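Local coordinates for protein pectate lyase (Cellvibrio cellulosa, PDB 1GXM) that cleaves pectate (polygalacturonic acid) by an anti-beta-elimination mechanism, this chain being the family 10 catalytic module of a longer polysaccharide lyase, at residues 39-44 with 81-86; 69-74 with 104-109; 290-293 with 297-300. All coordinates share one frame; numbering follows the deposited sequence.

Contact 1. Residues 39-44 with 81-86; sequences VVLSYQ and VFLAEV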
loop_
_atom_site.group_PDB
_atom_site.type_symbol
_atom_site.label_atom_id
_atom_site.label_comp_id
_atom_site.label_asym_id
_atom_site.label_seq_id
_atom_site.Cartn_x
_atom_site.Cartn_y
_atom_site.Cartn_z
ATOM N N VAL A 39 -18.880 11.884 -12.146
ATOM C CA VAL A 39 -18.352 12.688 -11.052
ATOM C C VAL A 39 -16.888 12.325 -10.827
ATOM O O VAL A 39 -16.023 13.191 -10.850
ATOM C CB VAL A 39 -19.157 12.523 -9.753
ATOM C CG1 VAL A 39 -18.496 13.251 -8.578
ATOM C CG2 VAL A 39 -20.547 13.056 -9.955
ATOM N N VAL A 40 -16.608 11.043 -10.654
ATOM C CA VAL A 40 -15.221 10.613 -10.466
ATOM C C VAL A 40 -14.343 11.089 -11.598
ATOM O O VAL A 40 -13.279 11.646 -11.390
ATOM C CB VAL A 40 -15.137 9.084 -10.320
ATOM C CG1 VAL A 40 -13.699 8.619 -10.275
ATOM C CG2 VAL A 40 -15.865 8.676 -9.082
ATOM N N LEU A 41 -14.807 10.879 -12.815
ATOM C CA LEU A 41 -14.057 11.251 -13.993
ATOM C C LEU A 41 -13.690 12.742 -13.954
ATOM O O LEU A 41 -12.591 13.155 -14.321
ATOM C CB LEU A 41 -14.887 10.949 -15.240
ATOM C CG LEU A 41 -14.303 11.373 -16.573
ATOM C CD1 LEU A 41 -12.936 10.737 -16.861
ATOM C CD2 LEU A 41 -15.294 11.004 -17.657
ATOM N N SER A 42 -14.649 13.541 -13.512
ATOM C CA SER A 42 -14.552 14.990 -13.589
ATOM C C SER A 42 -13.533 15.589 -12.628
ATOM O O SER A 42 -13.197 16.753 -12.785
ATOM C CB SER A 42 -15.911 15.633 -13.347
ATOM O OG SER A 42 -16.281 15.548 -11.999
ATOM N N TYR A 43 -13.024 14.802 -11.681
ATOM C CA TYR A 43 -11.976 15.280 -10.774
ATOM C C TYR A 43 -10.577 14.827 -11.154
ATOM O O TYR A 43 -9.622 15.189 -10.500
ATOM C CB TYR A 43 -12.276 14.860 -9.329
ATOM C CG TYR A 43 -13.402 15.667 -8.775
ATOM C CD1 TYR A 43 -13.166 16.911 -8.208
ATOM C CD2 TYR A 43 -14.703 15.232 -8.886
ATOM C CE1 TYR A 43 -14.206 17.690 -7.734
ATOM C CE2 TYR A 43 -15.753 16.011 -8.426
ATOM C CZ TYR A 43 -15.494 17.247 -7.862
ATOM O OH TYR A 43 -16.534 18.042 -7.410
ATOM N N GLN A 44 -10.443 14.045 -12.213
ATOM C CA GLN A 44 -9.128 13.660 -12.670
ATOM C C GLN A 44 -8.351 14.896 -13.069
ATOM O O GLN A 44 -8.848 15.767 -13.782
ATOM C CB GLN A 44 -9.223 12.690 -13.834
ATOM C CG GLN A 44 -7.917 11.984 -14.084
ATOM C CD GLN A 44 -7.993 10.968 -15.203
ATOM O OE1 GLN A 44 -8.904 11.019 -16.026
ATOM N NE2 GLN A 44 -7.052 10.026 -15.217
ATOM N N VAL A 81 -9.235 1.959 -11.207
ATOM C CA VAL A 81 -9.739 0.599 -11.270
ATOM C C VAL A 81 -11.244 0.677 -11.508
ATOM O O VAL A 81 -11.803 -0.019 -12.354
ATOM C CB VAL A 81 -9.409 -0.181 -9.987
ATOM C CG1 VAL A 81 -10.161 -1.501 -9.937
ATOM C CG2 VAL A 81 -7.906 -0.424 -9.897
ATOM N N PHE A 82 -11.903 1.538 -10.746
ATOM C CA PHE A 82 -13.320 1.790 -10.897
ATOM C C PHE A 82 -13.688 2.195 -12.312
ATOM O O PHE A 82 -14.587 1.608 -12.924
ATOM C CB PHE A 82 -13.718 2.855 -9.884
ATOM C CG PHE A 82 -15.091 3.394 -10.083
ATOM C CD1 PHE A 82 -16.206 2.594 -9.881
ATOM C CD2 PHE A 82 -15.264 4.706 -10.475
ATOM C CE1 PHE A 82 -17.479 3.121 -10.070
ATOM C CE2 PHE A 82 -16.506 5.232 -10.654
ATOM C CZ PHE A 82 -17.618 4.450 -10.444
ATOM N N LEU A 83 -12.978 3.151 -12.881
ATOM C CA LEU A 83 -13.352 3.618 -14.214
ATOM C C LEU A 83 -12.998 2.583 -15.271
ATOM O O LEU A 83 -13.629 2.522 -16.315
ATOM C CB LEU A 83 -12.707 4.962 -14.534
ATOM C CG LEU A 83 -13.218 6.148 -13.723
ATOM C CD1 LEU A 83 -12.570 7.399 -14.196
ATOM C CD2 LEU A 83 -14.717 6.249 -13.795
ATOM N N ALA A 84 -12.011 1.737 -15.011
ATOM C CA ALA A 84 -11.706 0.660 -15.943
ATOM C C ALA A 84 -12.865 -0.308 -15.994
ATOM O O ALA A 84 -13.215 -0.825 -17.062
ATOM C CB ALA A 84 -10.414 -0.053 -15.556
ATOM N N GLU A 85 -13.444 -0.576 -14.831
ATOM C CA GLU A 85 -14.602 -1.452 -14.727
ATOM C C GLU A 85 -15.792 -0.808 -15.428
ATOM O O GLU A 85 -16.506 -1.458 -16.152
ATOM C CB GLU A 85 -14.930 -1.754 -13.270
ATOM C CG GLU A 85 -16.175 -2.603 -13.073
ATOM C CD GLU A 85 -16.027 -4.039 -13.542
ATOM O OE1 GLU A 85 -14.900 -4.516 -13.719
ATOM O OE2 GLU A 85 -17.068 -4.727 -13.729
ATOM N N VAL A 86 -15.990 0.483 -15.229
ATOM C CA VAL A 86 -17.061 1.191 -15.920
ATOM C C VAL A 86 -16.875 1.112 -17.421
ATOM O O VAL A 86 -17.848 0.894 -18.145
ATOM C CB VAL A 86 -17.144 2.664 -15.462
ATOM C CG1 VAL A 86 -18.108 3.449 -16.341
ATOM C CG2 VAL A 86 -17.564 2.747 -14.029
#
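V40 meets F82 and L83 where the short helix 37-42 lies against the longer helix 77-90, an apolar helix-helix contact in the helical part of the pectic acid lyase fold. Its two methyls divide the work. CG2 reaches the F82 ring at CE2 (3.8 Å), coming in obliquely, while CG1 lies 4.3 Å from CD1 of L83. With CG1 anti to the backbone N (chi1 174°), both branches of this beta-branched residue fit the interface, each serving a different neighbour. V86 CG2, from the same helix as F82, lies over one face of the F82 ring, 3.9 Å above its plane and offset toward the rim, and the ring also meets W32 edge-to-face. L41 follows, and L83 comes close to both its backbone and its branch: CD1 of L83 is 4.1 Å from CA of L41 and 4.3 Å from CD1 of L41. Leucine suits both places, since the chain of L83 is long enough to bridge the gap between the backbones, and L41 also touches K94, Y95 and A98 on helix 93-109. Next along the chain, the hydroxyl of S42 bonds back to the main chain three residues earlier, with 2.6 Å between S42 OG and V39 O. At Q44, past the helix, the backbone N bonds to L41 O, and the side-chain NE2 bonds to two carbonyl oxygens, G48 O and A98 O.

Contact 2. Residues 69-74 with 104-109; sequences GTIDNG and NFLVNS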
loop_
_atom_site.group_PDB
_atom_site.type_symbol
_atom_site.label_atom_id
_atom_site.label_comp_id
_atom_site.label_asym_id
_atom_site.label_seq_id
_atom_site.Cartn_x
_atom_site.Cartn_y
_atom_site.Cartn_z
ATOM N N GLY A 69 -1.275 14.706 -8.611
ATOM C CA GLY A 69 -2.027 13.526 -8.254
ATOM C C GLY A 69 -1.421 12.886 -7.028
ATOM O O GLY A 69 -0.297 13.165 -6.664
ATOM N N THR A 70 -2.187 12.018 -6.406
ATOM C CA THR A 70 -1.722 11.323 -5.239
ATOM C C THR A 70 -2.210 9.901 -5.202
ATOM O O THR A 70 -3.231 9.558 -5.776
ATOM C CB THR A 70 -2.117 12.086 -3.963
ATOM O OG1 THR A 70 -1.528 11.456 -2.817
ATOM C CG2 THR A 70 -3.588 12.077 -3.706
ATOM N N ILE A 71 -1.430 9.065 -4.522
ATOM C CA ILE A 71 -1.839 7.704 -4.198
ATOM C C ILE A 71 -2.112 7.545 -2.703
ATOM O O ILE A 71 -2.253 6.432 -2.203
ATOM C CB ILE A 71 -0.804 6.685 -4.686
ATOM C CG1 ILE A 71 0.570 6.971 -4.122
ATOM C CG2 ILE A 71 -0.757 6.695 -6.202
ATOM C CD1 ILE A 71 1.547 5.819 -4.298
ATOM N N ASP A 72 -2.224 8.653 -1.996
ATOM C CA ASP A 72 -2.612 8.599 -0.599
ATOM C C ASP A 72 -4.107 8.366 -0.471
ATOM O O ASP A 72 -4.894 8.768 -1.318
ATOM C CB ASP A 72 -2.217 9.864 0.106
ATOM C CG ASP A 72 -2.344 9.755 1.607
ATOM O OD1 ASP A 72 -2.222 8.638 2.174
ATOM O OD2 ASP A 72 -2.596 10.762 2.255
ATOM N N ASN A 73 -4.493 7.709 0.615
ATOM C CA ASN A 73 -5.914 7.487 0.905
ATOM C C ASN A 73 -6.671 6.874 -0.277
ATOM O O ASN A 73 -7.811 7.256 -0.555
ATOM C CB ASN A 73 -6.582 8.772 1.397
ATOM C CG ASN A 73 -7.865 8.503 2.188
ATOM O OD1 ASN A 73 -8.061 7.403 2.715
ATOM N ND2 ASN A 73 -8.733 9.515 2.280
ATOM N N GLY A 74 -6.013 5.946 -0.967
ATOM C CA GLY A 74 -6.596 5.206 -2.077
ATOM C C GLY A 74 -6.763 6.007 -3.344
ATOM O O GLY A 74 -7.300 5.509 -4.324
ATOM N N ASN A 104 -0.618 6.160 -17.078
ATOM C CA ASN A 104 0.503 6.975 -17.490
ATOM C C ASN A 104 1.018 7.785 -16.318
ATOM O O ASN A 104 2.214 7.922 -16.128
ATOM C CB ASN A 104 0.075 7.889 -18.637
ATOM C CG ASN A 104 1.212 8.683 -19.220
ATOM O OD1 ASN A 104 2.272 8.157 -19.505
ATOM N ND2 ASN A 104 0.981 9.974 -19.414
ATOM N N PHE A 105 0.095 8.357 -15.548
ATOM C CA PHE A 105 0.446 9.110 -14.358
ATOM C C PHE A 105 1.277 8.255 -13.391
ATOM O O PHE A 105 2.331 8.671 -12.922
ATOM C CB PHE A 105 -0.809 9.579 -13.644
ATOM C CG PHE A 105 -0.543 10.142 -12.290
ATOM C CD1 PHE A 105 -0.086 11.443 -12.144
ATOM C CD2 PHE A 105 -0.684 9.363 -11.157
ATOM C CE1 PHE A 105 0.209 11.948 -10.890
ATOM C CE2 PHE A 105 -0.400 9.882 -9.899
ATOM C CZ PHE A 105 0.043 11.172 -9.785
ATOM N N LEU A 106 0.790 7.055 -13.107
ATOM C CA LEU A 106 1.500 6.194 -12.172
ATOM C C LEU A 106 2.904 5.897 -12.658
ATOM O O LEU A 106 3.868 6.005 -11.914
ATOM C CB LEU A 106 0.747 4.901 -11.912
ATOM C CG LEU A 106 -0.574 4.992 -11.153
ATOM C CD1 LEU A 106 -1.160 3.615 -11.052
ATOM C CD2 LEU A 106 -0.387 5.554 -9.761
ATOM N N VAL A 107 3.035 5.553 -13.941
ATOM C CA VAL A 107 4.355 5.266 -14.467
ATOM C C VAL A 107 5.232 6.517 -14.518
ATOM O O VAL A 107 6.404 6.479 -14.155
ATOM C CB VAL A 107 4.302 4.560 -15.820
ATOM C CG1 VAL A 107 5.735 4.285 -16.314
ATOM C CG2 VAL A 107 3.503 3.243 -15.683
ATOM N N ASN A 108 4.654 7.645 -14.922
ATOM C CA ASN A 108 5.399 8.902 -14.945
ATOM C C ASN A 108 5.932 9.293 -13.586
ATOM O O ASN A 108 7.002 9.891 -13.473
ATOM C CB ASN A 108 4.561 10.049 -15.468
ATOM C CG ASN A 108 4.399 10.016 -16.959
ATOM O OD1 ASN A 108 5.188 9.381 -17.679
ATOM N ND2 ASN A 108 3.373 10.707 -17.446
ATOM N N SER A 109 5.179 8.929 -12.539
ATOM C CA SER A 109 5.587 9.254 -11.173
ATOM C C SER A 109 6.744 8.427 -10.671
ATOM O O SER A 109 7.355 8.768 -9.680
ATOM C CB SER A 109 4.414 9.087 -10.233
ATOM O OG SER A 109 4.210 7.740 -9.865
#
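G69 CA and T70 N approach the F105 ring obliquely, nearest at CZ. CZ of F105 lies 3.5 Å from CA of G69, and CE1 of F105 lies 3.9 Å from N of G69; the next amide also comes near, T70 N standing 4.1 Å from F105 CZ. Glycine fits here because its alpha carbon presents no beta carbon to the ring, which therefore packs directly on the main chain. The F105 side chain also touches N47 and Y120, and backbone bonds join G69 to Y120 and I71 to Q118. Its CG stands anti to the backbone N of F105 (chi1 170°), which extends the ring from helix 93-109 toward the strand. One residue on along the helix, L106 passes its CD2 methyl across to CG2 of I71, 3.8 Å away, a methyl-to-methyl contact between two branched apolar chains. T70 points its side chain from the helix and uses it locally: D72 N donates to T70 OG1 over 3.0 Å, an almost straight bond (165°), while this hydroxyl also pairs with Q118 O. On the helix, the hydroxyl of S109 is turned back to the main chain, S109 OG donating to L106 O at 2.7 Å, so a small polar side chain is satisfied in a buried position. The arrangement is thus a helix laid against a two-stranded antiparallel sheet, with an ST turn at T70 leading the chain out of strand 69-70.

Contact 3. Residues 290-293 with 297-300; sequences FSDR and KFYD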
loop_
_atom_site.group_PDB
_atom_site.type_symbol
_atom_site.label_atom_id
_atom_site.label_comp_id
_atom_site.label_asym_id
_atom_site.label_seq_id
_atom_site.Cartn_x
_atom_site.Cartn_y
_atom_site.Cartn_z
ATOM N N PHE A 290 6.331 3.927 20.123
ATOM C CA PHE A 290 5.374 4.993 19.958
ATOM C C PHE A 290 6.076 6.304 19.715
ATOM O O PHE A 290 7.240 6.475 20.021
ATOM C CB PHE A 290 4.504 5.087 21.209
ATOM C CG PHE A 290 3.971 3.764 21.643
ATOM C CD1 PHE A 290 2.981 3.141 20.906
ATOM C CD2 PHE A 290 4.509 3.105 22.717
ATOM C CE1 PHE A 290 2.531 1.878 21.272
ATOM C CE2 PHE A 290 4.057 1.850 23.086
ATOM C CZ PHE A 290 3.071 1.240 22.363
ATOM N N SER A 291 5.310 7.240 19.198
ATOM C CA SER A 291 5.799 8.583 18.953
ATOM C C SER A 291 4.705 9.583 19.310
ATOM O O SER A 291 3.692 9.232 19.921
ATOM C CB SER A 291 6.324 8.701 17.525
ATOM O OG SER A 291 6.909 9.966 17.309
ATOM N N ASP A 292 4.913 10.833 18.956
ATOM C CA ASP A 292 3.981 11.865 19.331
ATOM C C ASP A 292 4.254 13.056 18.446
ATOM O O ASP A 292 5.124 13.002 17.595
ATOM C CB ASP A 292 4.192 12.202 20.804
ATOM C CG ASP A 292 2.934 12.650 21.511
ATOM O OD1 ASP A 292 2.011 13.184 20.859
ATOM O OD2 ASP A 292 2.854 12.512 22.751
ATOM N N ARG A 293 3.520 14.140 18.661
ATOM C CA ARG A 293 3.642 15.290 17.778
ATOM C C ARG A 293 4.984 15.967 17.865
ATOM O O ARG A 293 5.356 16.659 16.923
ATOM C CB ARG A 293 2.501 16.263 18.023
ATOM C CG ARG A 293 1.190 15.668 17.540
ATOM C CD ARG A 293 0.171 16.676 17.183
ATOM N NE ARG A 293 -1.111 16.129 16.757
ATOM C CZ ARG A 293 -1.491 15.952 15.498
ATOM N NH1 ARG A 293 -0.685 16.230 14.474
ATOM N NH2 ARG A 293 -2.703 15.484 15.251
ATOM N N LYS A 297 10.352 9.370 20.632
ATOM C CA LYS A 297 10.232 7.940 20.481
ATOM C C LYS A 297 10.288 7.338 21.868
ATOM O O LYS A 297 11.177 7.645 22.651
ATOM C CB LYS A 297 11.352 7.430 19.577
ATOM C CG LYS A 297 11.364 5.977 19.330
ATOM C CD LYS A 297 12.424 5.643 18.294
ATOM C CE LYS A 297 12.574 4.155 18.101
ATOM N NZ LYS A 297 13.659 3.910 17.116
ATOM N N PHE A 298 9.315 6.501 22.194
ATOM C CA PHE A 298 9.197 5.982 23.536
ATOM C C PHE A 298 8.431 4.684 23.504
ATOM O O PHE A 298 7.895 4.293 22.483
ATOM C CB PHE A 298 8.593 7.034 24.452
ATOM C CG PHE A 298 7.298 7.582 23.968
ATOM C CD1 PHE A 298 7.272 8.634 23.090
ATOM C CD2 PHE A 298 6.089 7.055 24.395
ATOM C CE1 PHE A 298 6.081 9.134 22.658
ATOM C CE2 PHE A 298 4.903 7.537 23.915
ATOM C CZ PHE A 298 4.899 8.570 23.070
ATOM N N TYR A 299 8.430 3.988 24.628
ATOM C CA TYR A 299 8.036 2.591 24.666
ATOM C C TYR A 299 6.832 2.281 25.535
ATOM O O TYR A 299 6.435 1.120 25.596
ATOM C CB TYR A 299 9.234 1.729 25.042
ATOM C CG TYR A 299 10.310 1.818 24.006
ATOM C CD1 TYR A 299 10.232 1.095 22.835
ATOM C CD2 TYR A 299 11.388 2.678 24.169
ATOM C CE1 TYR A 299 11.188 1.184 21.873
ATOM C CE2 TYR A 299 12.364 2.773 23.193
ATOM C CZ TYR A 299 12.253 2.027 22.038
ATOM O OH TYR A 299 13.202 2.085 21.062
ATOM N N ASP A 300 6.245 3.297 26.150
ATOM C CA ASP A 300 5.070 3.151 26.995
ATOM C C ASP A 300 4.006 4.091 26.445
ATOM O O ASP A 300 4.139 5.297 26.478
ATOM C CB ASP A 300 5.456 3.488 28.431
ATOM C CG ASP A 300 4.320 3.407 29.395
ATOM O OD1 ASP A 300 3.144 3.306 28.975
ATOM O OD2 ASP A 300 4.537 3.453 30.636
#
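F290 and F298 face each other as an antiparallel hydrogen-bonded pair in a small, weakly bonded beta hairpin, and each is joined to the other by both backbone bonds. F290 N donates to F298 O over 2.9 Å, and F298 N returns the bond to F290 O at 3.0 Å, its donor tilted 27° from the carbonyl plane. Above this pair the side chains interlock. The F298 ring, with CG held between its own backbone N and carbonyl carbon (chi1 54°), folds back over the opposite strand, where CB of F290 lies over one ring face in a CH-pi contact, 4.1 Å from the centroid of the F298 ring. F290 O sits over the same face of that ring, 3.7 Å above its plane and toward the rim. Phenylalanine suits this place by offering a broad apolar plate to main chain and methylene alike. The F290 ring reaches the other way and sets its edge against the turn beyond, CE2 of F290 being 3.5 Å from Y299 O. CB of D292 comes to the edge of the F298 ring. F290 O has a second, softer partner, the CA-H of K297, with 3.4 Å between K297 CA and F290 O.

Further out lie polar partners. R293 N donates to D292 OD1 at 2.8 Å, an oxygen that S305 also binds. S291 OG pairs with S296 O across the hairpin loop, while K297 forms a salt bridge to D282 and a cation-pi contact with F289. Residue M304 packs on F290, and Q303 on F298.

S291 O is a buried acceptor without a hydrogen-bonding partner. The F298 ring lies against it, CZ of F298 being 3.4 Å from S291 O, which would leave the polarity of this carbonyl uncompensated by a hydrogen bond.

How the contacts relate
From the N terminus, segment 39-44 opens contact 1, and the chain then runs through a long loop to strand 69-70, which opens contact 2 before contact 1 has closed. Helix 77-90 closes contact 1 through 81-86, and helix 93-109 closes contact 2 through 104-109, so the two cross rather than nest. Their centres are 14 Å apart, though their atoms do not touch; together they tie the early loop region and its short elements to two consecutive helices. Contact 3 comes much later and stands alone in series, a local hairpin whose segments are separated by three residues. Its centre lies 40 Å from that of contact 1, on the opposite side of the chain's centre.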